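Local coordinates for kynurenine formamidase (Bacillus anthracis, PDB 4CO9), which catalyses the zinc-dependent hydrolysis of N-formyl-L-kynurenine to L-kynurenine and formate, the second step of tryptophan degradation through the kynurenine pathway, at residues H56-P60 and L73-Y78. Numbering follows the deposited sequence. Where two conformers were deposited one is given.
With ZN (zinc ion), chain P; ZN (zinc ion), chain O.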
ATOM      1  N   HIS C  56       6.021  -1.182   7.459  1.00  6.64           N
ATOM      2  CA  HIS C  56       4.655  -0.914   7.848  1.00  6.95           C
ATOM      3  C   HIS C  56       4.556   0.313   8.739  1.00  7.08           C
ATOM      4  O   HIS C  56       5.566   0.797   9.258  1.00  6.89           O
ATOM      5  CB  HIS C  56       4.089  -2.127   8.596  1.00  7.07           C
ATOM      6  CG  HIS C  56       4.675  -2.311   9.952  1.00  7.27           C
ATOM      7  ND1 HIS C  56       5.881  -2.947  10.155  1.00  7.39           N
ATOM      8  CD2 HIS C  56       4.233  -1.930  11.172  1.00  7.28           C
ATOM      9  CE1 HIS C  56       6.140  -2.979  11.448  1.00  7.49           C
ATOM     10  NE2 HIS C  56       5.161  -2.362  12.083  1.00  7.48           N
ATOM     11  N   ILE C  57       3.335   0.789   8.923  1.00  7.23           N
ATOM     12  CA  ILE C  57       3.069   1.914   9.801  1.00  7.51           C
ATOM     13  C   ILE C  57       2.211   1.459  10.976  1.00  7.81           C
ATOM     14  O   ILE C  57       1.395   0.543  10.839  1.00  7.52           O
ATOM     15  CB  ILE C  57       2.416   3.108   9.045  1.00  7.58           C
ATOM     16  CG1 ILE C  57       1.018   2.769   8.503  1.00  7.79           C
ATOM     17  CG2 ILE C  57       3.330   3.560   7.922  1.00  7.50           C
ATOM     18  CD1 ILE C  57      -0.125   3.170   9.435  1.00  7.97           C
ATOM     19  N   ASP C  58       2.410   2.112  12.119  1.00  7.99           N
ATOM     20  CA  ASP C  58       1.618   1.877  13.326  1.00  8.37           C
ATOM     21  C   ASP C  58       0.510   2.919  13.450  1.00  8.82           C
ATOM     22  O   ASP C  58       0.743   4.105  13.221  1.00  8.81           O
ATOM     23  CB  ASP C  58       2.460   2.026  14.578  1.00  8.48           C
ATOM     24  CG  ASP C  58       3.516   0.974  14.723  1.00  8.72           C
ATOM     25  OD1 ASP C  58       3.499  -0.052  14.017  1.00  8.41           O
ATOM     26  OD2 ASP C  58       4.401   1.198  15.579  1.00  9.54           O
ATOM     27  N   ALA C  59      -0.689   2.478  13.816  1.00  9.05           N
ATOM     28  CA  ALA C  59      -1.756   3.398  14.222  1.00  9.53           C
ATOM     29  C   ALA C  59      -1.724   3.488  15.751  1.00  9.92           C
ATOM     30  O   ALA C  59      -1.232   2.569  16.403  1.00 10.26           O
ATOM     31  CB  ALA C  59      -3.103   2.887  13.758  1.00  9.55           C
ATOM     32  N   PRO C  60      -2.235   4.588  16.325  1.00 10.18           N
ATOM     33  CA  PRO C  60      -2.213   4.737  17.778  1.00 10.24           C
ATOM     34  C   PRO C  60      -2.967   3.613  18.503  1.00 10.52           C
ATOM     35  O   PRO C  60      -2.583   3.219  19.605  1.00 10.68           O
ATOM     36  CB  PRO C  60      -2.872   6.098  17.999  1.00 10.33           C
ATOM     37  CG  PRO C  60      -2.564   6.851  16.750  1.00 10.44           C
ATOM     38  CD  PRO C  60      -2.612   5.843  15.647  1.00 10.30           C
ATOM     39  N   LEU C  73      -6.315   7.856  10.075  1.00 12.27           N
ATOM     40  CA  LEU C  73      -5.068   8.584   9.918  1.00 12.50           C
ATOM     41  C   LEU C  73      -5.062   9.450   8.650  1.00 13.00           C
ATOM     42  O   LEU C  73      -5.568   9.054   7.595  1.00 12.92           O
ATOM     43  CB  LEU C  73      -3.876   7.629   9.902  1.00 12.46           C
ATOM     44  CG  LEU C  73      -3.683   6.772  11.158  1.00 12.61           C
ATOM     45  CD1 LEU C  73      -2.661   5.678  10.884  1.00 12.93           C
ATOM     46  CD2 LEU C  73      -3.245   7.619  12.334  1.00 12.76           C
ATOM     47  N   ASP C  74      -4.452  10.619   8.775  1.00 13.16           N
ATOM     48  CA  ASP C  74      -4.386  11.598   7.698  1.00 13.71           C
ATOM     49  C   ASP C  74      -3.406  11.145   6.605  1.00 12.74           C
ATOM     50  O   ASP C  74      -2.202  11.061   6.833  1.00 11.83           O
ATOM     51  CB  ASP C  74      -3.959  12.928   8.313  1.00 15.26           C
ATOM     52  CG  ASP C  74      -3.839  14.039   7.309  1.00 16.90           C
ATOM     53  OD1 ASP C  74      -4.137  13.832   6.123  1.00 17.77           O
ATOM     54  OD2 ASP C  74      -3.432  15.139   7.737  1.00 19.44           O
ATOM     55  N   ILE C  75      -3.912  10.880   5.408  1.00 11.96           N
ATOM     56  CA  ILE C  75      -3.037  10.401   4.320  1.00 11.75           C
ATOM     57  C   ILE C  75      -1.946  11.392   3.889  1.00 11.50           C
ATOM     58  O   ILE C  75      -0.905  10.951   3.401  1.00 10.97           O
ATOM     59  CB  ILE C  75      -3.823   9.920   3.082  1.00 11.90           C
ATOM     60  CG1 ILE C  75      -4.693  11.045   2.506  1.00 12.06           C
ATOM     61  CG2 ILE C  75      -4.651   8.686   3.442  1.00 12.04           C
ATOM     62  CD1 ILE C  75      -5.364  10.669   1.201  1.00 12.35           C
ATOM     63  N   GLN C  76      -2.148  12.700   4.121  1.00 11.19           N
ATOM     64  CA  GLN C  76      -1.134  13.713   3.736  1.00 11.23           C
ATOM     65  C   GLN C  76       0.175  13.474   4.452  1.00 11.26           C
ATOM     66  O   GLN C  76       1.213  13.844   3.944  1.00 11.30           O
ATOM     67  CB  GLN C  76      -1.709  15.141   4.005  0.50 11.11           C
ATOM     68  CG  GLN C  76      -3.189  15.461   3.598  0.60 10.86           C
ATOM     69  CD  GLN C  76      -3.540  15.112   2.163  0.60 10.78           C
ATOM     70  OE1 GLN C  76      -2.745  15.319   1.238  0.60 10.64           O
ATOM     71  NE2 GLN C  76      -4.733  14.572   1.977  0.60 10.62           N
ATOM     72  N   VAL C  77       0.106  12.893   5.647  1.00 11.54           N
ATOM     73  CA  VAL C  77       1.286  12.628   6.439  1.00 11.57           C
ATOM     74  C   VAL C  77       2.252  11.674   5.740  1.00 11.02           C
ATOM     75  O   VAL C  77       3.481  11.807   5.860  1.00 10.71           O
ATOM     76  CB  VAL C  77       0.889  12.032   7.806  1.00 12.17           C
ATOM     77  CG1 VAL C  77       2.113  11.534   8.562  1.00 12.35           C
ATOM     78  CG2 VAL C  77       0.170  13.073   8.649  1.00 12.94           C
ATOM     79  N   TYR C  78       1.692  10.744   4.975  1.00 10.29           N
ATOM     80  CA  TYR C  78       2.471   9.640   4.424  1.00 10.17           C
ATOM     81  C   TYR C  78       2.963   9.851   2.986  1.00 10.39           C
ATOM     82  O   TYR C  78       3.514   8.926   2.395  1.00  9.98           O
ATOM     83  CB  TYR C  78       1.647   8.355   4.516  1.00  9.99           C
ATOM     84  CG  TYR C  78       1.286   8.000   5.925  1.00  9.84           C
ATOM     85  CD1 TYR C  78       2.175   7.294   6.727  1.00  9.91           C
ATOM     86  CD2 TYR C  78       0.084   8.409   6.485  1.00  9.69           C
ATOM     87  CE1 TYR C  78       1.861   6.975   8.044  1.00  9.93           C
ATOM     88  CE2 TYR C  78      -0.240   8.103   7.799  1.00  9.83           C
ATOM     89  CZ  TYR C  78       0.656   7.378   8.577  1.00  9.91           C
ATOM     90  OH  TYR C  78       0.349   7.064   9.888  1.00 10.20           O
TER
HETATM   91 ZN    ZN P 402       4.592  -1.804  14.222  1.00 22.07          ZN
HETATM   92 ZN    ZN O 401       5.824   0.056  16.381  1.00 23.31          ZN
HETATM   93  O   HOH W   1       2.035   5.767  11.579  1.00  7.92           O
HETATM   94  O   HOH W   2       4.986  -1.784  16.236  1.00  9.58           O
HETATM   95  O   HOH W   3       7.346  -1.547  17.619  1.00 18.80           O
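I57 meets L73 and Y78 behind the binuclear zinc site of this Cyclase-superfamily enzyme, where strand 56-58 of the mixed sheet carries metal ligands on one side and apolar packing on the other. The alternation is visible in the bonds: H56 and D58 bind zinc, while I57 between them points its side chain at segment 73-78. I57 divides its branches between two partners. With chi1 at 65°, CG1 lies between the backbone N and carbonyl carbon and carries CD1 to L73, where the two side chains meet tip to tip, CD1 to CD1 at 3.8 Å. CG2, anti to the carbonyl carbon, comes obliquely to the Y78 ring, 3.7 Å from its CE1. The two methyls of L73 are likewise shared out: CD1 also touches A59 CB, and CD2 lies 3.8 Å from P60 CD, with the L73 and P60 side chains running alongside each other in opposing senses. V77 CG1 sits over the centre of one face of the Y78 ring, 4.2 Å above its plane. Segment 73-78 bends through an Asx turn, Q76 N donating to D74 OD1 from 58° out of the carboxylate plane, and continues as a 3-10 segment at 75-77; D74 also forms a salt bridge with R143. A water at the ring edge, in its plane, links the segments: it accepts from Y78 OH and donates to D58 O, 2.7 Å from each; H172 ND1 is a further partner of that hydroxyl. H56 and H52 bind one zinc, H163 the other, and E175 and a bridging water both. The carboxylate of D58 also spans the pair: OD1 is 2.1 Å from the zinc held by H56, OD2 2.0 Å from the second.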